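PDB 2IGT: SAM dependent methyltransferase from Agrobacterium tumefaciens, which binds S-adenosylmethionine and probably transfers its methyl group to a substrate. Local coordinates for residues 42-47 with 113-118; 134-139 with 301-306; 230-235 with 270-275. All blocks are in the same frame, centred on the assembly; numbering follows the deposited sequence. Where two conformers were deposited one is given.

Contact 1 lies toward the surface and joins two small β elements outside the main sheet; contacts 2 and 3 are buried and share the eight-stranded sheet. The chemistry differs with place in the fold. Contact 1 mixes one carboxylate-amide bond, a bridging water and leucine methyls, whereas contact 2 packs the aliphatic parts of E136, Q137 and V139 on L303 and I305. Contact 3 pairs parallel strands and ends in polar groups beside S-adenosylmethionine. Contacts 1 and 2 meet where F45 and L116 pack on P135 and L47 packs on I305. Contacts 2 and 3 meet at Y274, whereas contacts 1 and 3 stay about 10 Å apart at their nearest atoms.

Contact 1: 42-47 with 113-118; sequences AGDFHL and PLSLLG
L114 approaches D44 with both backbone and side chain. Its CA lies 3.5 Å from D44 OD2, while its CD2 methyl comes up beside the aspartate CB. L114 also packs on F121 of strand 119-124, the partner strand of its own hairpin. S115 makes the main polar link. Its backbone N donates to D44 OD2 at 2.8 Å, with an N-H...O angle of 142°; the amide reaches the anti side of the carboxylate, 19° out of its plane. On the following peptide unit, a water donates to S115 O at 2.6 Å and accepts from D44 N at 2.8 Å, so side chain and backbone of D44 are both tied to the same serine. L116 then turns its CD2 methyl against the turn of the first segment, 4.1 Å from A42 O and 4.4 Å from F45 CB. Its CG stands beside its backbone N (chi1 -71°), which sends the branched end toward that turn. The turn itself is a type II' β turn closed by F45 N bonding to A42 O, and G43 takes the positive phi at its second position. It leads into strand 45-51, at the edge of the five-stranded sheet, and the contact sets that entry against the hairpin of strands 111-116 and 119-124. The pairing is not a β ladder: D44 reaches S115 twice, by its carboxylate to the amide N and through water to the carbonyl O, with leucine methyls packed beside this polar link.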
loop_
_atom_site.group_PDB
_atom_site.type_symbol
_atom_site.label_atom_id
_atom_site.label_comp_id
_atom_site.label_asym_id
_atom_site.label_seq_id
_atom_site.Cartn_x
_atom_site.Cartn_y
_atom_site.Cartn_z
ATOM N N ALA A 42 -10.732 -36.455 7.465
ATOM C CA ALA A 42 -10.172 -37.419 8.385
ATOM C C ALA A 42 -9.306 -36.662 9.389
ATOM O O ALA A 42 -9.020 -35.477 9.204
ATOM C CB ALA A 42 -9.361 -38.460 7.618
ATOM N N GLY A 43 -8.925 -37.345 10.460
ATOM C CA GLY A 43 -7.876 -36.880 11.360
ATOM C C GLY A 43 -8.097 -35.475 11.893
ATOM O O GLY A 43 -9.010 -35.245 12.711
ATOM N N ASP A 44 -7.270 -34.537 11.433
ATOM C CA ASP A 44 -7.240 -33.211 12.044
ATOM C C ASP A 44 -8.279 -32.233 11.485
ATOM O O ASP A 44 -8.380 -31.121 11.976
ATOM C CB ASP A 44 -5.840 -32.587 11.974
ATOM C CG ASP A 44 -4.927 -33.036 13.111
ATOM O OD1 ASP A 44 -5.365 -33.773 14.024
ATOM O OD2 ASP A 44 -3.749 -32.648 13.074
ATOM N N PHE A 45 -9.045 -32.620 10.468
ATOM C CA PHE A 45 -10.075 -31.726 9.949
ATOM C C PHE A 45 -11.421 -32.404 9.768
ATOM O O PHE A 45 -11.517 -33.493 9.188
ATOM C CB PHE A 45 -9.713 -31.073 8.595
ATOM C CG PHE A 45 -10.879 -30.325 7.980
ATOM C CD1 PHE A 45 -11.304 -29.090 8.521
ATOM C CD2 PHE A 45 -11.585 -30.869 6.899
ATOM C CE1 PHE A 45 -12.407 -28.402 7.985
ATOM C CE2 PHE A 45 -12.695 -30.207 6.348
ATOM C CZ PHE A 45 -13.115 -28.956 6.871
ATOM N N HIS A 46 -12.471 -31.748 10.235
ATOM C CA HIS A 46 -13.777 -32.002 9.647
ATOM C C HIS A 46 -14.736 -30.849 9.840
ATOM O O HIS A 46 -14.575 -30.018 10.739
ATOM C CB HIS A 46 -14.386 -33.311 10.119
ATOM C CG HIS A 46 -14.630 -33.348 11.580
ATOM N ND1 HIS A 46 -13.654 -33.713 12.483
ATOM C CD2 HIS A 46 -15.738 -33.064 12.303
ATOM C CE1 HIS A 46 -14.155 -33.647 13.710
ATOM N NE2 HIS A 46 -15.419 -33.260 13.627
ATOM N N LEU A 47 -15.726 -30.815 8.965
ATOM C CA LEU A 47 -16.790 -29.827 9.016
ATOM C C LEU A 47 -17.861 -30.391 9.930
ATOM O O LEU A 47 -18.477 -31.408 9.602
ATOM C CB LEU A 47 -17.347 -29.628 7.609
ATOM C CG LEU A 47 -18.606 -28.754 7.473
ATOM C CD1 LEU A 47 -18.289 -27.327 7.916
ATOM C CD2 LEU A 47 -19.045 -28.792 5.995
ATOM N N PRO A 113 -0.373 -26.636 15.642
ATOM C CA PRO A 113 0.073 -27.747 14.792
ATOM C C PRO A 113 -1.075 -28.597 14.233
ATOM O O PRO A 113 -2.060 -28.903 14.938
ATOM C CB PRO A 113 0.982 -28.561 15.723
ATOM C CG PRO A 113 0.411 -28.308 17.114
ATOM C CD PRO A 113 -0.191 -26.914 17.087
ATOM N N LEU A 114 -0.950 -28.944 12.958
ATOM C CA LEU A 114 -1.916 -29.784 12.260
ATOM C C LEU A 114 -1.186 -30.847 11.454
ATOM O O LEU A 114 0.023 -30.710 11.195
ATOM C CB LEU A 114 -2.751 -28.939 11.281
ATOM C CG LEU A 114 -3.722 -27.933 11.899
ATOM C CD1 LEU A 114 -4.410 -27.098 10.848
ATOM C CD2 LEU A 114 -4.750 -28.658 12.768
ATOM N N SER A 115 -1.888 -31.914 11.075
ATOM C CA SER A 115 -1.333 -32.869 10.115
ATOM C C SER A 115 -2.416 -33.511 9.260
ATOM O O SER A 115 -3.481 -33.856 9.748
ATOM C CB SER A 115 -0.440 -33.928 10.788
ATOM O OG SER A 115 -1.194 -34.977 11.359
ATOM N N LEU A 116 -2.132 -33.640 7.972
ATOM C CA LEU A 116 -3.066 -34.232 7.017
ATOM C C LEU A 116 -2.227 -35.070 6.086
ATOM O O LEU A 116 -1.139 -34.653 5.669
ATOM C CB LEU A 116 -3.844 -33.172 6.218
ATOM C CG LEU A 116 -4.927 -32.342 6.930
ATOM C CD1 LEU A 116 -5.500 -31.267 5.981
ATOM C CD2 LEU A 116 -6.062 -33.237 7.546
ATOM N N LEU A 117 -2.715 -36.270 5.792
ATOM C CA LEU A 117 -2.031 -37.159 4.872
ATOM C C LEU A 117 -0.555 -37.336 5.237
ATOM O O LEU A 117 0.292 -37.410 4.371
ATOM C CB LEU A 117 -2.178 -36.624 3.427
ATOM C CG LEU A 117 -2.231 -37.695 2.344
ATOM C CD1 LEU A 117 -3.398 -38.669 2.615
ATOM C CD2 LEU A 117 -2.339 -37.021 0.963
ATOM N N GLY A 118 -0.240 -37.407 6.522
ATOM C CA GLY A 118 1.133 -37.678 6.943
ATOM C C GLY A 118 2.081 -36.482 7.007
ATOM O O GLY A 118 3.237 -36.623 7.401
HETATM O O HOH W 1 -5.142 -35.851 10.096
#

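Contact 2: 134-139 with 301-306; sequences FPEQIV and GELVIR
In the central sheet of this class I methyltransferase fold, L303 and I305 of strand 297-306 take the packing of E136, Q137 and V139, from the turn that leads into helix 138-150. A 3-10 turn at 135-137 runs into the helix, with Q137 N bonded to F134 O at 2.9 Å. Across the gap, L303 makes most of the contact. Its CG sits opposite the backbone N (chi1 174°), carrying both methyls out toward the turn. CD2 fits against E136 CG at 3.5 Å, the two side chains crossing at about a right angle, and lies equally near the backbone oxygen of E136. The L303 and V139 side chains run past each other in opposite directions, L303 CD1 touching V139 CG2 at 3.9 Å. Further along the strand, I305 lays its CG1 3.6 Å from E136 CB, and its CD1 reaches toward E136 OE1.

E136 therefore shows its aliphatic stem to the strand. The stem is folded: CG lies between the backbone N and the carbonyl carbon (chi1 65°), and a second bend at chi2 takes the carboxylate toward the Y274 hydroxyl. This buried carboxylate is not left without partners, since OE2 is hydrogen-bonded to Y274 OH and more weakly to T321 OG1 of strand 318-328. Q137 NE2 holds the same tyrosine hydroxyl, so two neighbouring residues of the turn grip one oxygen. F134, which opens the turn, belongs to the S-adenosylmethionine pocket and meets the Y274 ring, linking this packing to the cofactor. On its way to that hydroxyl the Q137 amide passes over L303, bringing its NE2 within 3.5 Å of the CD2 methyl.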
loop_
_atom_site.group_PDB
_atom_site.type_symbol
_atom_site.label_atom_id
_atom_site.label_comp_id
_atom_site.label_asym_id
_atom_site.label_seq_id
_atom_site.Cartn_x
_atom_site.Cartn_y
_atom_site.Cartn_z
ATOM N N PHE A 134 -6.408 -25.529 2.871
ATOM C CA PHE A 134 -7.685 -25.862 2.270
ATOM C C PHE A 134 -7.811 -27.380 2.369
ATOM O O PHE A 134 -7.386 -28.104 1.460
ATOM C CB PHE A 134 -7.718 -25.371 0.804
ATOM C CG PHE A 134 -7.804 -23.879 0.663
ATOM C CD1 PHE A 134 -9.044 -23.230 0.632
ATOM C CD2 PHE A 134 -6.657 -23.119 0.574
ATOM C CE1 PHE A 134 -9.130 -21.843 0.495
ATOM C CE2 PHE A 134 -6.729 -21.721 0.459
ATOM C CZ PHE A 134 -7.973 -21.081 0.410
ATOM N N PRO A 135 -8.351 -27.891 3.500
ATOM C CA PRO A 135 -8.222 -29.329 3.756
ATOM C C PRO A 135 -8.963 -30.210 2.766
ATOM O O PRO A 135 -8.622 -31.384 2.604
ATOM C CB PRO A 135 -8.806 -29.514 5.165
ATOM C CG PRO A 135 -9.553 -28.279 5.463
ATOM C CD PRO A 135 -9.076 -27.176 4.573
ATOM N N GLU A 136 -9.970 -29.655 2.109
ATOM C CA GLU A 136 -10.691 -30.416 1.065
ATOM C C GLU A 136 -9.753 -30.862 -0.066
ATOM O O GLU A 136 -10.003 -31.885 -0.723
ATOM C CB GLU A 136 -11.855 -29.585 0.483
ATOM C CG GLU A 136 -11.465 -28.332 -0.283
ATOM C CD GLU A 136 -11.289 -27.086 0.586
ATOM O OE1 GLU A 136 -11.116 -27.193 1.822
ATOM O OE2 GLU A 136 -11.327 -25.968 0.032
ATOM N N GLN A 137 -8.678 -30.096 -0.282
ATOM C CA GLN A 137 -7.667 -30.404 -1.306
ATOM C C GLN A 137 -6.977 -31.762 -1.080
ATOM O O GLN A 137 -6.241 -32.243 -1.949
ATOM C CB GLN A 137 -6.642 -29.260 -1.418
ATOM C CG GLN A 137 -7.234 -27.953 -2.032
ATOM C CD GLN A 137 -7.550 -28.103 -3.514
ATOM O OE1 GLN A 137 -6.842 -28.815 -4.244
ATOM N NE2 GLN A 137 -8.612 -27.454 -3.969
ATOM N N ILE A 138 -7.236 -32.388 0.073
ATOM C CA ILE A 138 -6.715 -33.734 0.350
ATOM C C ILE A 138 -7.065 -34.755 -0.738
ATOM O O ILE A 138 -6.290 -35.669 -1.000
ATOM C CB ILE A 138 -7.160 -34.273 1.725
ATOM C CG1 ILE A 138 -6.270 -35.474 2.133
ATOM C CG2 ILE A 138 -8.675 -34.625 1.719
ATOM C CD1 ILE A 138 -6.460 -35.981 3.569
ATOM N N VAL A 139 -8.225 -34.596 -1.380
ATOM C CA VAL A 139 -8.555 -35.483 -2.492
ATOM C C VAL A 139 -7.490 -35.375 -3.622
ATOM O O VAL A 139 -7.022 -36.402 -4.124
ATOM C CB VAL A 139 -9.989 -35.248 -3.019
ATOM C CG1 VAL A 139 -10.354 -36.280 -4.074
ATOM C CG2 VAL A 139 -10.988 -35.292 -1.852
ATOM N N GLY A 301 -15.131 -31.059 -12.491
ATOM C CA GLY A 301 -16.338 -30.951 -11.662
ATOM C C GLY A 301 -16.087 -30.060 -10.464
ATOM O O GLY A 301 -15.311 -29.095 -10.544
ATOM N N GLU A 302 -16.732 -30.401 -9.347
ATOM C CA GLU A 302 -16.609 -29.637 -8.113
ATOM C C GLU A 302 -15.948 -30.523 -7.062
ATOM O O GLU A 302 -16.117 -31.744 -7.075
ATOM C CB GLU A 302 -17.984 -29.121 -7.648
ATOM C CG GLU A 302 -18.520 -28.073 -8.620
ATOM C CD GLU A 302 -19.821 -27.422 -8.221
ATOM O OE1 GLU A 302 -20.301 -27.635 -7.080
ATOM O OE2 GLU A 302 -20.354 -26.682 -9.083
ATOM N N LEU A 303 -15.167 -29.888 -6.199
ATOM C CA LEU A 303 -14.588 -30.503 -4.996
ATOM C C LEU A 303 -15.424 -30.037 -3.797
ATOM O O LEU A 303 -15.566 -28.836 -3.573
ATOM C CB LEU A 303 -13.133 -30.067 -4.811
ATOM C CG LEU A 303 -12.437 -30.508 -3.518
ATOM C CD1 LEU A 303 -12.331 -32.048 -3.435
ATOM C CD2 LEU A 303 -11.028 -29.897 -3.437
ATOM N N VAL A 304 -15.965 -30.996 -3.039
ATOM C CA VAL A 304 -16.911 -30.670 -1.982
ATOM C C VAL A 304 -16.454 -31.318 -0.670
ATOM O O VAL A 304 -15.677 -32.303 -0.668
ATOM C CB VAL A 304 -18.358 -31.119 -2.350
ATOM C CG1 VAL A 304 -18.686 -30.717 -3.788
ATOM C CG2 VAL A 304 -18.517 -32.626 -2.215
ATOM N N ILE A 305 -16.908 -30.731 0.432
ATOM C CA ILE A 305 -16.751 -31.294 1.759
ATOM C C ILE A 305 -18.150 -31.674 2.238
ATOM O O ILE A 305 -19.099 -30.893 2.101
ATOM C CB ILE A 305 -16.240 -30.226 2.782
ATOM C CG1 ILE A 305 -14.868 -29.659 2.378
ATOM C CG2 ILE A 305 -16.215 -30.809 4.201
ATOM C CD1 ILE A 305 -14.489 -28.316 3.110
ATOM N N ARG A 306 -18.267 -32.849 2.838
ATOM C CA ARG A 306 -19.512 -33.218 3.457
ATOM C C ARG A 306 -19.423 -33.013 4.976
ATOM O O ARG A 306 -18.454 -33.428 5.606
ATOM C CB ARG A 306 -19.882 -34.668 3.116
ATOM C CG ARG A 306 -21.329 -34.985 3.510
ATOM C CD ARG A 306 -21.769 -36.366 3.046
ATOM N NE ARG A 306 -21.867 -36.503 1.584
ATOM C CZ ARG A 306 -22.952 -36.213 0.867
ATOM N NH1 ARG A 306 -24.046 -35.715 1.452
ATOM N NH2 ARG A 306 -22.934 -36.391 -0.449
#

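Contact 3: 230-235 with 270-275; sequences LTDPPK and VLTAYS. With SAM (S-adenosylmethionine), chain D.
D232 and T272 meet beside the amino group of S-adenosylmethionine. D232 OD2 takes a weak hydrogen bond from the cofactor N at 2.8 Å, while T272 OG1 donates to D232 OD1 at 2.7 Å. The threonine hydroxyl arrives from above the carboxylate plane, 43° out of it. With D232 CG turned opposite its backbone N (chi1 -177°), the carboxylate can reach both partners. A water pulls the group together further: it donates to D232 OD1 and P233 O and accepts from the cofactor N and Y274 N. In the conformer given for Y274, the ring turns its edge to D232 OD1, with CE2 3.6 Å away. P234 lies at the sulfonium end of the ligand.

D232 to K235 read D-P-P-K at the C-terminal end of strand 228-231. They resemble the (D/N)PP motif found at this position, after the fourth strand, in many class I methyltransferases. Strand 268-273 runs parallel beside it, joined by a β-alpha-β crossover through helix 247-260.

The strands set the loop residues in place through two ladder bonds, T231 N to V270 O and T272 N to T231 O, both 2.9 Å. The second is nearly straight, at 170°, and fixes the backbone of T272, whose hydroxyl bonds D232. Beyond T231 the ladder bonds stop, though D232 CA still lies 3.5 Å from T272 O, and P233 CD packs across L271 CD1 at 3.7 Å. L230 and V270 lie side by side on the face covered by helix 138-150, with L230 CD2 3.7 Å from V270 CB. T231 and L271 turn to the other face, where helix 247-260 meets them through M254 and L251.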
loop_
_atom_site.group_PDB
_atom_site.type_symbol
_atom_site.label_atom_id
_atom_site.label_comp_id
_atom_site.label_asym_id
_atom_site.label_seq_id
_atom_site.Cartn_x
_atom_site.Cartn_y
_atom_site.Cartn_z
ATOM N N LEU A 230 0.502 -28.835 -10.938
ATOM C CA LEU A 230 -0.690 -28.368 -10.226
ATOM C C LEU A 230 -0.742 -26.853 -10.282
ATOM O O LEU A 230 0.280 -26.190 -10.122
ATOM C CB LEU A 230 -0.659 -28.796 -8.758
ATOM C CG LEU A 230 -0.057 -30.179 -8.515
ATOM C CD1 LEU A 230 0.266 -30.351 -7.016
ATOM C CD2 LEU A 230 -0.983 -31.285 -9.036
ATOM N N THR A 231 -1.929 -26.305 -10.503
ATOM C CA THR A 231 -2.061 -24.846 -10.513
ATOM C C THR A 231 -3.368 -24.437 -9.872
ATOM O O THR A 231 -4.440 -24.978 -10.205
ATOM C CB THR A 231 -1.838 -24.255 -11.935
ATOM O OG1 THR A 231 -1.853 -22.817 -11.882
ATOM C CG2 THR A 231 -2.875 -24.784 -12.975
ATOM N N ASP A 232 -3.261 -23.507 -8.920
ATOM C CA ASP A 232 -4.406 -23.090 -8.101
ATOM C C ASP A 232 -4.605 -21.558 -8.186
ATOM O O ASP A 232 -4.557 -20.868 -7.169
ATOM C CB ASP A 232 -4.177 -23.520 -6.637
ATOM C CG ASP A 232 -5.365 -23.190 -5.739
ATOM O OD1 ASP A 232 -6.517 -23.298 -6.210
ATOM O OD2 ASP A 232 -5.130 -22.772 -4.575
ATOM N N PRO A 233 -4.843 -21.031 -9.407
ATOM C CA PRO A 233 -4.877 -19.580 -9.608
ATOM C C PRO A 233 -6.096 -18.942 -8.933
ATOM O O PRO A 233 -7.220 -19.458 -9.059
ATOM C CB PRO A 233 -5.051 -19.436 -11.123
ATOM C CG PRO A 233 -5.828 -20.745 -11.541
ATOM C CD PRO A 233 -5.098 -21.763 -10.675
ATOM N N PRO A 234 -5.876 -17.789 -8.277
ATOM C CA PRO A 234 -6.978 -17.010 -7.723
ATOM C C PRO A 234 -7.668 -16.286 -8.857
ATOM O O PRO A 234 -7.120 -16.162 -9.945
ATOM C CB PRO A 234 -6.284 -15.986 -6.813
ATOM C CG PRO A 234 -4.865 -15.850 -7.328
ATOM C CD PRO A 234 -4.543 -17.167 -8.051
ATOM N N LYS A 235 -8.853 -15.781 -8.587
ATOM C CA LYS A 235 -9.526 -14.907 -9.521
ATOM C C LYS A 235 -8.672 -13.671 -9.857
ATOM O O LYS A 235 -8.529 -13.300 -11.049
ATOM C CB LYS A 235 -10.897 -14.481 -8.995
ATOM C CG LYS A 235 -11.586 -13.602 -10.019
ATOM C CD LYS A 235 -13.073 -13.430 -9.742
ATOM C CE LYS A 235 -13.730 -12.746 -10.929
ATOM N NZ LYS A 235 -15.223 -12.831 -10.808
ATOM N N VAL A 270 -3.228 -30.497 -13.289
ATOM C CA VAL A 270 -4.373 -30.353 -12.403
ATOM C C VAL A 270 -4.629 -28.880 -12.145
ATOM O O VAL A 270 -3.739 -28.168 -11.679
ATOM C CB VAL A 270 -4.135 -31.039 -11.025
ATOM C CG1 VAL A 270 -5.333 -30.774 -10.089
ATOM C CG2 VAL A 270 -3.850 -32.557 -11.202
ATOM N N LEU A 271 -5.822 -28.426 -12.501
ATOM C CA LEU A 271 -6.244 -27.055 -12.256
ATOM C C LEU A 271 -7.301 -27.039 -11.160
ATOM O O LEU A 271 -8.311 -27.759 -11.248
ATOM C CB LEU A 271 -6.855 -26.494 -13.556
ATOM C CG LEU A 271 -7.700 -25.222 -13.466
ATOM C CD1 LEU A 271 -6.796 -23.995 -13.112
ATOM C CD2 LEU A 271 -8.392 -24.995 -14.816
ATOM N N THR A 272 -7.104 -26.172 -10.162
ATOM C CA THR A 272 -8.113 -25.913 -9.125
ATOM C C THR A 272 -8.475 -24.431 -9.156
ATOM O O THR A 272 -7.603 -23.583 -9.366
ATOM C CB THR A 272 -7.629 -26.358 -7.709
ATOM O OG1 THR A 272 -6.355 -25.746 -7.418
ATOM C CG2 THR A 272 -7.420 -27.891 -7.682
ATOM N N ALA A 273 -9.760 -24.123 -8.934
ATOM C CA ALA A 273 -10.233 -22.742 -9.004
ATOM C C ALA A 273 -11.286 -22.432 -7.943
ATOM O O ALA A 273 -12.325 -23.115 -7.869
ATOM C CB ALA A 273 -10.750 -22.415 -10.405
ATOM N N TYR A 274 -11.035 -21.401 -7.144
ATOM C CA TYR A 274 -11.995 -20.974 -6.143
ATOM C C TYR A 274 -13.013 -19.984 -6.717
ATOM O O TYR A 274 -13.948 -19.581 -6.036
ATOM C CB TYR A 274 -11.272 -20.517 -4.861
ATOM C CG TYR A 274 -10.785 -21.740 -4.111
ATOM C CD1 TYR A 274 -11.480 -22.222 -3.004
ATOM C CD2 TYR A 274 -9.664 -22.470 -4.569
ATOM C CE1 TYR A 274 -11.059 -23.377 -2.333
ATOM C CE2 TYR A 274 -9.237 -23.625 -3.913
ATOM C CZ TYR A 274 -9.939 -24.070 -2.794
ATOM O OH TYR A 274 -9.529 -25.204 -2.137
ATOM N N SER A 275 -12.867 -19.664 -8.004
ATOM C CA SER A 275 -13.815 -18.775 -8.692
ATOM C C SER A 275 -15.129 -19.507 -9.010
ATOM O O SER A 275 -15.434 -19.751 -10.189
ATOM C CB SER A 275 -13.188 -18.252 -9.995
ATOM O OG SER A 275 -12.057 -17.446 -9.741
HETATM N N SAM D . -6.392 -20.278 -4.866
HETATM C CA SAM D . -7.033 -19.983 -3.555
HETATM C C SAM D . -8.056 -18.847 -3.740
HETATM O O SAM D . -8.193 -18.234 -4.815
HETATM O OXT SAM D . -8.795 -18.533 -2.798
HETATM C CB SAM D . -5.973 -19.651 -2.480
HETATM C CG SAM D . -5.384 -18.220 -2.487
HETATM S SD SAM D . -4.392 -17.844 -3.983
HETATM C CE SAM D . -5.104 -18.786 -5.315
HETATM C "C5'" SAM D . -3.000 -18.974 -3.717
HETATM C "C4'" SAM D . -1.655 -18.272 -3.771
HETATM O "O4'" SAM D . -1.527 -17.569 -4.995
HETATM C "C3'" SAM D . -1.425 -17.199 -2.700
HETATM O "O3'" SAM D . -0.495 -17.686 -1.746
HETATM C "C2'" SAM D . -0.893 -15.959 -3.434
HETATM O "O2'" SAM D . 0.259 -15.386 -2.846
HETATM C "C1'" SAM D . -0.543 -16.576 -4.800
HETATM N N9 SAM D . -0.552 -15.672 -5.948
HETATM C C8 SAM D . -1.448 -14.664 -6.255
HETATM N N7 SAM D . -1.090 -14.116 -7.432
HETATM C C5 SAM D . 0.027 -14.745 -7.892
HETATM C C6 SAM D . 0.831 -14.559 -9.023
HETATM N N6 SAM D . 0.540 -13.636 -9.926
HETATM N N1 SAM D . 1.920 -15.403 -9.228
HETATM C C2 SAM D . 2.228 -16.354 -8.287
HETATM N N3 SAM D . 1.459 -16.526 -7.143
HETATM C C4 SAM D . 0.377 -15.717 -6.950
HETATM O O HOH W 2 -7.969 -20.980 -7.026
HETATM O O HOH W 3 -6.321 -24.337 -2.576
HETATM O O HOH W 4 -10.040 -19.213 -8.876
#